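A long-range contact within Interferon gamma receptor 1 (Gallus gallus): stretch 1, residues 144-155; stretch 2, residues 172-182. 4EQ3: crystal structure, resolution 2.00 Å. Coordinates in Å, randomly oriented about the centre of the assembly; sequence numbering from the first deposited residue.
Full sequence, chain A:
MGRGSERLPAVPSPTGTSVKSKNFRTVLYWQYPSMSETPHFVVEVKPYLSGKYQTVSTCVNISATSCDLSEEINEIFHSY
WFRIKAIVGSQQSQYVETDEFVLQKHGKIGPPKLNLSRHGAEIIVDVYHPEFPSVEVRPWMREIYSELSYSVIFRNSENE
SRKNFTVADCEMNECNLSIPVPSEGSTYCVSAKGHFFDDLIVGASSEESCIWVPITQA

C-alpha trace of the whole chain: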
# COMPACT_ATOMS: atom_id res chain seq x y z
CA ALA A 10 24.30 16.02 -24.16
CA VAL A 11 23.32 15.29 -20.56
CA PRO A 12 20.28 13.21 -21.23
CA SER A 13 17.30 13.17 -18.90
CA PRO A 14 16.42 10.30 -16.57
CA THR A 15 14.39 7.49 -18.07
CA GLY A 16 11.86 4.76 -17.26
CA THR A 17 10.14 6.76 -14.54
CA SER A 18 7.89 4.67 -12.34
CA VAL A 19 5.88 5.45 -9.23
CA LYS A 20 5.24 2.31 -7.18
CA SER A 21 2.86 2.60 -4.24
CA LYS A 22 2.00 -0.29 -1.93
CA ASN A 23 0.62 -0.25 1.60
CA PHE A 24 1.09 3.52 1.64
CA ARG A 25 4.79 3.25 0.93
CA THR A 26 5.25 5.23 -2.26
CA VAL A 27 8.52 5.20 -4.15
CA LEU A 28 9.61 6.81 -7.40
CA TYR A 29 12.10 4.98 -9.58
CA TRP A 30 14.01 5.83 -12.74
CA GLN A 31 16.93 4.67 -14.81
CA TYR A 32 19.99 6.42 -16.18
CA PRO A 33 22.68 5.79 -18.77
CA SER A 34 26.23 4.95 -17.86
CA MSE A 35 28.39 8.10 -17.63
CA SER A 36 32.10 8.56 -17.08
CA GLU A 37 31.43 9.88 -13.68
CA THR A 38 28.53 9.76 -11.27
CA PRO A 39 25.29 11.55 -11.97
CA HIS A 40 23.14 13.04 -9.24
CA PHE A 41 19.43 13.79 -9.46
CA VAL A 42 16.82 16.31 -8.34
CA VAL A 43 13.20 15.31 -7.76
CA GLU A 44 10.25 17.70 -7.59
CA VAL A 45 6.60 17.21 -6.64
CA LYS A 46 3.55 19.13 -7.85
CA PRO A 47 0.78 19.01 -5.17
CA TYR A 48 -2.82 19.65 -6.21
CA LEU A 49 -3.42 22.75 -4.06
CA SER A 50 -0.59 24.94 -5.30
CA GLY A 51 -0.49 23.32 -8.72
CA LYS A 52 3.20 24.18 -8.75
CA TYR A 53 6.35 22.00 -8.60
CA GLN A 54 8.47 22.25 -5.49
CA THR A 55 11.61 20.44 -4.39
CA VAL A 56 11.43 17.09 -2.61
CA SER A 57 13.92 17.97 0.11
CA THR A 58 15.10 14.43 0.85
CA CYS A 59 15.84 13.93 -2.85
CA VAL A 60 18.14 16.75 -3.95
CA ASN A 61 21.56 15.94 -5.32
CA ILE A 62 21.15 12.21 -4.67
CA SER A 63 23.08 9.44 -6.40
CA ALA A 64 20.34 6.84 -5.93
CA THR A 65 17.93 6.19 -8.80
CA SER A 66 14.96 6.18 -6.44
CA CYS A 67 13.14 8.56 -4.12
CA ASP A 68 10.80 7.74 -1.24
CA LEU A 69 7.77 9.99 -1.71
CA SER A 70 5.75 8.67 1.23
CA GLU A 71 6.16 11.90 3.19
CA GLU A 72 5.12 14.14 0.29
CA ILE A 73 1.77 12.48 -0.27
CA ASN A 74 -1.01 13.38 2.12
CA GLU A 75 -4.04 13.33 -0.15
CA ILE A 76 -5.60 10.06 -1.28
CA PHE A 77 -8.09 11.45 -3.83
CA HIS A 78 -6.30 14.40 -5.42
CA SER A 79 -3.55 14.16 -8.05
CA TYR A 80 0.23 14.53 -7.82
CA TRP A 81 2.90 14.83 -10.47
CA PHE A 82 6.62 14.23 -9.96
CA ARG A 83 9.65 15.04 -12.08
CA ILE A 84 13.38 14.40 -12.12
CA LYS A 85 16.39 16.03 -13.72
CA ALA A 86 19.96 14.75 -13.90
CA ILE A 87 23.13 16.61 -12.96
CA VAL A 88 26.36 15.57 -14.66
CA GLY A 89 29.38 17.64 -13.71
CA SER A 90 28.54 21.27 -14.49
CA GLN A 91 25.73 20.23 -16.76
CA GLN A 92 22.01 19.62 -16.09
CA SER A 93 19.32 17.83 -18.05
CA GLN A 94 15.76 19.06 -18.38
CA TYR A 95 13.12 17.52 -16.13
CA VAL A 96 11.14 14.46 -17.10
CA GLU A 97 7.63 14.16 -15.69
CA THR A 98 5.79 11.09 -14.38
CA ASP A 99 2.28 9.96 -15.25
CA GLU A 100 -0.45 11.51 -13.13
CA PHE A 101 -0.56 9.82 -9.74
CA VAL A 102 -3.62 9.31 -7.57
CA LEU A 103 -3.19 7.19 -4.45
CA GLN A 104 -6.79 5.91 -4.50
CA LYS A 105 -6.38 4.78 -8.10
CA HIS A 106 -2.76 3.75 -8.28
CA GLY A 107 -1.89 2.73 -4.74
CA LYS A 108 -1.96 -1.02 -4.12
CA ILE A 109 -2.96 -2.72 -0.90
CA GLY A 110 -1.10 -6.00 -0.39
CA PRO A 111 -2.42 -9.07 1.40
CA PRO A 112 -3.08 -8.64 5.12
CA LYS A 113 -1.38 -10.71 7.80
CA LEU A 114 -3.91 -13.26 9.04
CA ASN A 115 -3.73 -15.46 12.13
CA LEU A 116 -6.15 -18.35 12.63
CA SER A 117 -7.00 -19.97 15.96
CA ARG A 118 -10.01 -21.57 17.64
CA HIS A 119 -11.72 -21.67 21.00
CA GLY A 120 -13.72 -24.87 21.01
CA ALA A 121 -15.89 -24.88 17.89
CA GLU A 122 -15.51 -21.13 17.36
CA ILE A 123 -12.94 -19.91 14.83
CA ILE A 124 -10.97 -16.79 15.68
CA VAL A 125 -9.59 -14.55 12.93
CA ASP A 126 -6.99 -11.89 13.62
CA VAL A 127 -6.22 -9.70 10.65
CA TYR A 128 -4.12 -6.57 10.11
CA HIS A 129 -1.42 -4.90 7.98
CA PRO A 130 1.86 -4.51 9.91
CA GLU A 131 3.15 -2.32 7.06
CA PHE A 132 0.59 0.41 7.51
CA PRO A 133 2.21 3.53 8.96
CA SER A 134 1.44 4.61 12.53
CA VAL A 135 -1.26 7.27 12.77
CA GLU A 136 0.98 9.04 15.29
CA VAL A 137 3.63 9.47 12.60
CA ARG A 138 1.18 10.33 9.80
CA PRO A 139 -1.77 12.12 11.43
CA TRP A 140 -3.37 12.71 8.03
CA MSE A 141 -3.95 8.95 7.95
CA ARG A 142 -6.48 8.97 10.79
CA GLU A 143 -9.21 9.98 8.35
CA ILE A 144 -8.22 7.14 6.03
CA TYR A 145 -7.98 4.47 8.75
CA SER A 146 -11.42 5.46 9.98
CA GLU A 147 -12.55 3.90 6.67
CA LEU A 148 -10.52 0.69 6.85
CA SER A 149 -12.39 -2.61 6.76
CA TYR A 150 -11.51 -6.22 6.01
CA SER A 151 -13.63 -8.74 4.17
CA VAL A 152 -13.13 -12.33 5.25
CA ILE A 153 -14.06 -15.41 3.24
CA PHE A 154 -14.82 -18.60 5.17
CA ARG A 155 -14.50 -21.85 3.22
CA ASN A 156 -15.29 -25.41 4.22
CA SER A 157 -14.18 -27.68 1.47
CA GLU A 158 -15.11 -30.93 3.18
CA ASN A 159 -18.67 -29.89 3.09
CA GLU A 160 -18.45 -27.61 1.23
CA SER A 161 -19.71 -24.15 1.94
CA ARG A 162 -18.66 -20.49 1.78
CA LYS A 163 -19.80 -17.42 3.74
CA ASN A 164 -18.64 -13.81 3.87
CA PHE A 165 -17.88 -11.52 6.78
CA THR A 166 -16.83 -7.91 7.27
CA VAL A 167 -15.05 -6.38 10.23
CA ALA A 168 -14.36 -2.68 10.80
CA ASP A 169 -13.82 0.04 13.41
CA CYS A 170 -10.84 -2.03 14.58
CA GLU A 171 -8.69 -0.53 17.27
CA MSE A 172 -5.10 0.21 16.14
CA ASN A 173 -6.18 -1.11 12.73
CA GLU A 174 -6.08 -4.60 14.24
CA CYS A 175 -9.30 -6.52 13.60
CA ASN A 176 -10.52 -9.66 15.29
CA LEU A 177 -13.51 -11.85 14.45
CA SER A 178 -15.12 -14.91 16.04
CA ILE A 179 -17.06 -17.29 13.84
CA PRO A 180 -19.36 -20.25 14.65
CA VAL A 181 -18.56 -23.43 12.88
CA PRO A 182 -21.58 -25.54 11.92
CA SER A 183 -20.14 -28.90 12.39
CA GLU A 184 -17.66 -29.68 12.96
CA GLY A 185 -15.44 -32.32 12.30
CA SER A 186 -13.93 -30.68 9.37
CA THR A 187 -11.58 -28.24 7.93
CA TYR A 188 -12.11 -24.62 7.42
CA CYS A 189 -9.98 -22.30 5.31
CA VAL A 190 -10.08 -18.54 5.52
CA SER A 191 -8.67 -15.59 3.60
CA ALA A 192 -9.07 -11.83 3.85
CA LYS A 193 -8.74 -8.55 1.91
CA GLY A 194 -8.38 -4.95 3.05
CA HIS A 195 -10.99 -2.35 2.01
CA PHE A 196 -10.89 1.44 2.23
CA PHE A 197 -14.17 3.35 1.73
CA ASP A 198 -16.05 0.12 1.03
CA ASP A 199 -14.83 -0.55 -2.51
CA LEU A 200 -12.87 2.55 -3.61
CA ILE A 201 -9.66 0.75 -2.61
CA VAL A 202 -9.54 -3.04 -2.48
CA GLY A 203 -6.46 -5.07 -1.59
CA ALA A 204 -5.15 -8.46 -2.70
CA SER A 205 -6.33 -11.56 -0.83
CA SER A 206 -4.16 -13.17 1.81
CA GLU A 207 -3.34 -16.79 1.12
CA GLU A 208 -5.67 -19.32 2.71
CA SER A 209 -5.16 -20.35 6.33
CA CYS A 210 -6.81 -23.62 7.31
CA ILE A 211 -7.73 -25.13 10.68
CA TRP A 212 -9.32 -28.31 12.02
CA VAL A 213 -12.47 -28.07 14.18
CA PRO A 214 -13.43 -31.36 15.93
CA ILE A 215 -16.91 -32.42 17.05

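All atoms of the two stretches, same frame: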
# COMPACT_ATOMS: atom_id res chain seq x y z
N ILE A 144 -8.23 8.29 6.93
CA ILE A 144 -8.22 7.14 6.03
C ILE A 144 -8.49 5.84 6.79
O ILE A 144 -9.29 5.01 6.34
CB ILE A 144 -6.88 7.05 5.26
CG1 ILE A 144 -6.56 8.39 4.57
CG2 ILE A 144 -6.85 5.86 4.30
CD1 ILE A 144 -7.75 9.04 3.87
N TYR A 145 -7.81 5.66 7.92
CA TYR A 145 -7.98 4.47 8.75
C TYR A 145 -9.40 4.35 9.28
O TYR A 145 -9.92 3.25 9.46
CB TYR A 145 -7.00 4.46 9.93
CG TYR A 145 -5.56 4.22 9.53
CD1 TYR A 145 -5.24 3.35 8.49
CD2 TYR A 145 -4.52 4.86 10.19
CE1 TYR A 145 -3.92 3.13 8.12
CE2 TYR A 145 -3.19 4.63 9.84
CZ TYR A 145 -2.91 3.77 8.80
OH TYR A 145 -1.60 3.56 8.43
N SER A 146 -10.03 5.49 9.54
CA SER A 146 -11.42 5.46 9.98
C SER A 146 -12.32 4.77 8.95
O SER A 146 -13.48 4.43 9.24
CB SER A 146 -11.93 6.88 10.29
OG SER A 146 -12.30 7.56 9.11
N GLU A 147 -11.79 4.55 7.74
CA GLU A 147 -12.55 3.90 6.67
C GLU A 147 -11.98 2.53 6.29
O GLU A 147 -12.33 1.97 5.25
CB GLU A 147 -12.60 4.80 5.43
CG GLU A 147 -13.26 6.17 5.66
CD GLU A 147 -14.77 6.08 5.83
OE1 GLU A 147 -15.35 5.02 5.52
OE2 GLU A 147 -15.37 7.08 6.28
N LEU A 148 -11.11 2.00 7.12
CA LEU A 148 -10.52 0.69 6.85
C LEU A 148 -11.45 -0.44 7.28
O LEU A 148 -11.94 -0.45 8.41
CB LEU A 148 -9.19 0.53 7.59
CG LEU A 148 -8.57 -0.87 7.54
CD1 LEU A 148 -8.21 -1.28 6.11
CD2 LEU A 148 -7.35 -0.92 8.45
N SER A 149 -11.69 -1.39 6.39
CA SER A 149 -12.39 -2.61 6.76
C SER A 149 -11.70 -3.82 6.13
O SER A 149 -10.89 -3.68 5.22
CB SER A 149 -13.86 -2.55 6.34
OG SER A 149 -14.00 -2.47 4.93
N TYR A 150 -12.01 -5.01 6.63
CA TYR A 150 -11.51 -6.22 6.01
C TYR A 150 -12.69 -7.10 5.69
O TYR A 150 -13.64 -7.18 6.47
CB TYR A 150 -10.53 -6.95 6.95
CG TYR A 150 -9.21 -6.24 7.11
CD1 TYR A 150 -9.00 -5.36 8.17
CD2 TYR A 150 -8.17 -6.44 6.21
CE1 TYR A 150 -7.79 -4.69 8.32
CE2 TYR A 150 -6.96 -5.78 6.36
CZ TYR A 150 -6.78 -4.91 7.42
OH TYR A 150 -5.58 -4.25 7.57
N SER A 151 -12.64 -7.73 4.52
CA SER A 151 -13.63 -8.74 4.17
C SER A 151 -12.95 -10.08 4.36
O SER A 151 -11.79 -10.25 3.99
CB SER A 151 -14.08 -8.58 2.72
OG SER A 151 -12.97 -8.64 1.85
N VAL A 152 -13.68 -11.02 4.94
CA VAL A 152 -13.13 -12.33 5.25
C VAL A 152 -13.99 -13.41 4.63
O VAL A 152 -15.21 -13.42 4.80
CB VAL A 152 -13.07 -12.54 6.76
CG1 VAL A 152 -12.46 -13.89 7.09
CG2 VAL A 152 -12.27 -11.43 7.40
N ILE A 153 -13.36 -14.32 3.89
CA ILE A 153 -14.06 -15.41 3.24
C ILE A 153 -13.81 -16.75 3.93
O ILE A 153 -12.67 -17.22 4.02
CB ILE A 153 -13.69 -15.51 1.75
CG1 ILE A 153 -14.10 -14.23 1.02
CG2 ILE A 153 -14.38 -16.71 1.12
CD1 ILE A 153 -13.82 -14.26 -0.47
N PHE A 154 -14.88 -17.36 4.41
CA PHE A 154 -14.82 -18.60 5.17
C PHE A 154 -15.17 -19.77 4.27
O PHE A 154 -16.30 -19.86 3.80
CB PHE A 154 -15.81 -18.54 6.32
CG PHE A 154 -15.20 -18.85 7.66
CD1 PHE A 154 -15.52 -20.02 8.32
CD2 PHE A 154 -14.31 -17.96 8.24
CE1 PHE A 154 -14.97 -20.30 9.56
CE2 PHE A 154 -13.75 -18.23 9.47
CZ PHE A 154 -14.08 -19.40 10.14
N ARG A 155 -14.23 -20.67 4.04
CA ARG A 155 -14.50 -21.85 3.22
C ARG A 155 -14.36 -23.16 3.97
O ARG A 155 -13.38 -23.41 4.66
CB ARG A 155 -13.58 -21.88 1.99
CG ARG A 155 -14.14 -21.16 0.79
CD ARG A 155 -13.12 -20.19 0.21
NE ARG A 155 -12.45 -20.71 -0.97
CZ ARG A 155 -12.78 -20.40 -2.22
NH1 ARG A 155 -13.79 -19.56 -2.45
NH2 ARG A 155 -12.10 -20.92 -3.24
N MSE A 172 -6.48 0.33 16.60
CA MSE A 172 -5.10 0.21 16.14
C MSE A 172 -5.05 -0.48 14.78
O MSE A 172 -4.09 -1.07 14.47
CB MSE A 172 -4.22 -0.55 17.16
CG MSE A 172 -3.49 0.29 18.21
SE MSE A 172 -2.72 -0.57 19.84
CE MSE A 172 -4.20 -1.66 20.33
N ASN A 173 -6.13 -0.43 14.03
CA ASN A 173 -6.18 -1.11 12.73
C ASN A 173 -6.03 -2.62 12.83
O ASN A 173 -5.78 -3.29 11.83
CB ASN A 173 -5.09 -0.55 11.82
CG ASN A 173 -5.24 0.94 11.58
OD1 ASN A 173 -6.35 1.47 11.60
ND2 ASN A 173 -4.12 1.63 11.37
N GLU A 174 -6.18 -3.16 14.04
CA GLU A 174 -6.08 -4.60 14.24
C GLU A 174 -7.46 -5.20 14.50
O GLU A 174 -8.06 -4.96 15.56
CB GLU A 174 -5.12 -4.92 15.38
CG GLU A 174 -3.70 -4.42 15.12
CD GLU A 174 -2.78 -4.59 16.33
OE1 GLU A 174 -3.16 -4.16 17.44
OE2 GLU A 174 -1.66 -5.13 16.15
N CYS A 175 -7.95 -5.97 13.53
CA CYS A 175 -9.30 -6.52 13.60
C CYS A 175 -9.30 -7.96 14.07
O CYS A 175 -8.41 -8.73 13.75
CB CYS A 175 -9.96 -6.47 12.22
SG CYS A 175 -9.94 -4.85 11.46
N ASN A 176 -10.34 -8.31 14.81
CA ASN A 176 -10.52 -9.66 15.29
C ASN A 176 -11.97 -10.09 15.07
O ASN A 176 -12.89 -9.28 15.21
CB ASN A 176 -10.14 -9.73 16.77
CG ASN A 176 -10.65 -10.98 17.44
OD1 ASN A 176 -11.86 -11.14 17.64
ND2 ASN A 176 -9.73 -11.87 17.82
N LEU A 177 -12.17 -11.35 14.72
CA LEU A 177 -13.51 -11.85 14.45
C LEU A 177 -13.65 -13.27 14.98
O LEU A 177 -12.76 -14.10 14.80
CB LEU A 177 -13.76 -11.83 12.94
CG LEU A 177 -15.15 -12.14 12.41
CD1 LEU A 177 -16.15 -11.09 12.90
CD2 LEU A 177 -15.12 -12.20 10.89
N SER A 178 -14.78 -13.55 15.63
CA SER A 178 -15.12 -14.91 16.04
C SER A 178 -16.22 -15.44 15.14
O SER A 178 -17.14 -14.72 14.77
CB SER A 178 -15.56 -14.96 17.50
OG SER A 178 -14.44 -15.10 18.37
N ILE A 179 -16.11 -16.71 14.78
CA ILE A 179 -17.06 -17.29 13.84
C ILE A 179 -17.47 -18.69 14.27
O ILE A 179 -16.61 -19.53 14.57
CB ILE A 179 -16.50 -17.32 12.41
CG1 ILE A 179 -16.21 -15.89 11.92
CG2 ILE A 179 -17.47 -18.00 11.46
CD1 ILE A 179 -15.68 -15.82 10.50
N PRO A 180 -18.78 -18.94 14.31
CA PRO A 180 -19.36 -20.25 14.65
C PRO A 180 -19.22 -21.26 13.51
O PRO A 180 -19.45 -20.93 12.34
CB PRO A 180 -20.83 -19.93 14.90
CG PRO A 180 -21.08 -18.73 14.04
CD PRO A 180 -19.82 -17.92 14.10
N VAL A 181 -18.79 -22.43 13.87
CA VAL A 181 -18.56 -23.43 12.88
C VAL A 181 -19.61 -24.48 13.09
O VAL A 181 -19.65 -25.06 14.16
CB VAL A 181 -17.14 -23.95 12.99
CG1 VAL A 181 -17.04 -25.46 12.89
CG2 VAL A 181 -16.27 -23.27 12.03
N PRO A 182 -20.48 -24.58 12.07
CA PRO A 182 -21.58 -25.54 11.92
C PRO A 182 -21.29 -26.88 12.52
O PRO A 182 -21.71 -27.16 13.60
CB PRO A 182 -21.65 -25.74 10.40
CG PRO A 182 -21.12 -24.51 9.85
CD PRO A 182 -20.06 -24.04 10.78
O HOH W 1 -4.50 -2.91 9.50

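The two stretches run in nearly the same direction, 15° apart end to end, and meet through their side chains. No direct hydrogen bond joins them, and the CA atoms nearest each other are separated by 7.1 Å at Tyr145 and Asn173 and by 9.1 Å at Phe154 and Ile179, too far for backbone pairing. The contact, which buries 428 Å² in all, is therefore one of packing, supplemented by a single bridging water.

Met172, a selenomethionine, lies out of reach of stretch 1, and the contact begins at Asn173, the residue most covered by the other stretch. Its phi and psi of 63° and 14° are left-handed, a conformation that asparagine tolerates better than most residues. Its side chain, in the m rotamer, points toward stretch 1 and places ND2 over one face of the Tyr145 ring, 3.5 Å from Tyr145 CD2. Asn173 CB also packs against Leu148, 4.1 Å from Leu148 CD2. Tyr145 and Leu148 are the ends of a type I beta turn, closed by a 2.9 Å hydrogen bond from Leu148 N to Tyr145 O, so that a turn at the head of the strand presents both residues to the same asparagine. The backbone of Asn173 contributes as well: water 1 donates a hydrogen bond to Asn173 O at 2.7 Å and is hydrogen-bonded to Tyr150 OH at 2.6 Å, linking a carbonyl to a phenol.

Glu174 points away and remains exposed, as suits a charged residue. Cys175 turns back toward stretch 1, where its SG lies 3.5 Å from Tyr150 CD1, at the edge of the ring and near its plane. This sulfur, bonded covalently elsewhere in the structure, makes a compact, buried neighbour for the aromatic edge.

From here the strand alternates. Asn176 and Ser178, both polar and exposed, do not contact stretch 1, while Leu177 and Ile179 point toward it. Leu177 has no close contact but is partly covered, as is Val152; both offer aliphatic surface to the interface.

The tightest packing follows at Ile179. Its CG2 sits over one face of the Phe154 ring, 4.0 Å from the ring centroid and 16° off the normal, in a CH-pi interaction, while Ile179 CD1 comes within 3.3 Å of Phe154 CE2. The branched side chain thus sets two methyl groups against one flat ring. Pro180 points away. Val181, sideways and poorly ordered, completes the contact at the ring edge, with its CG2 4.1 Å from Phe154 CE1.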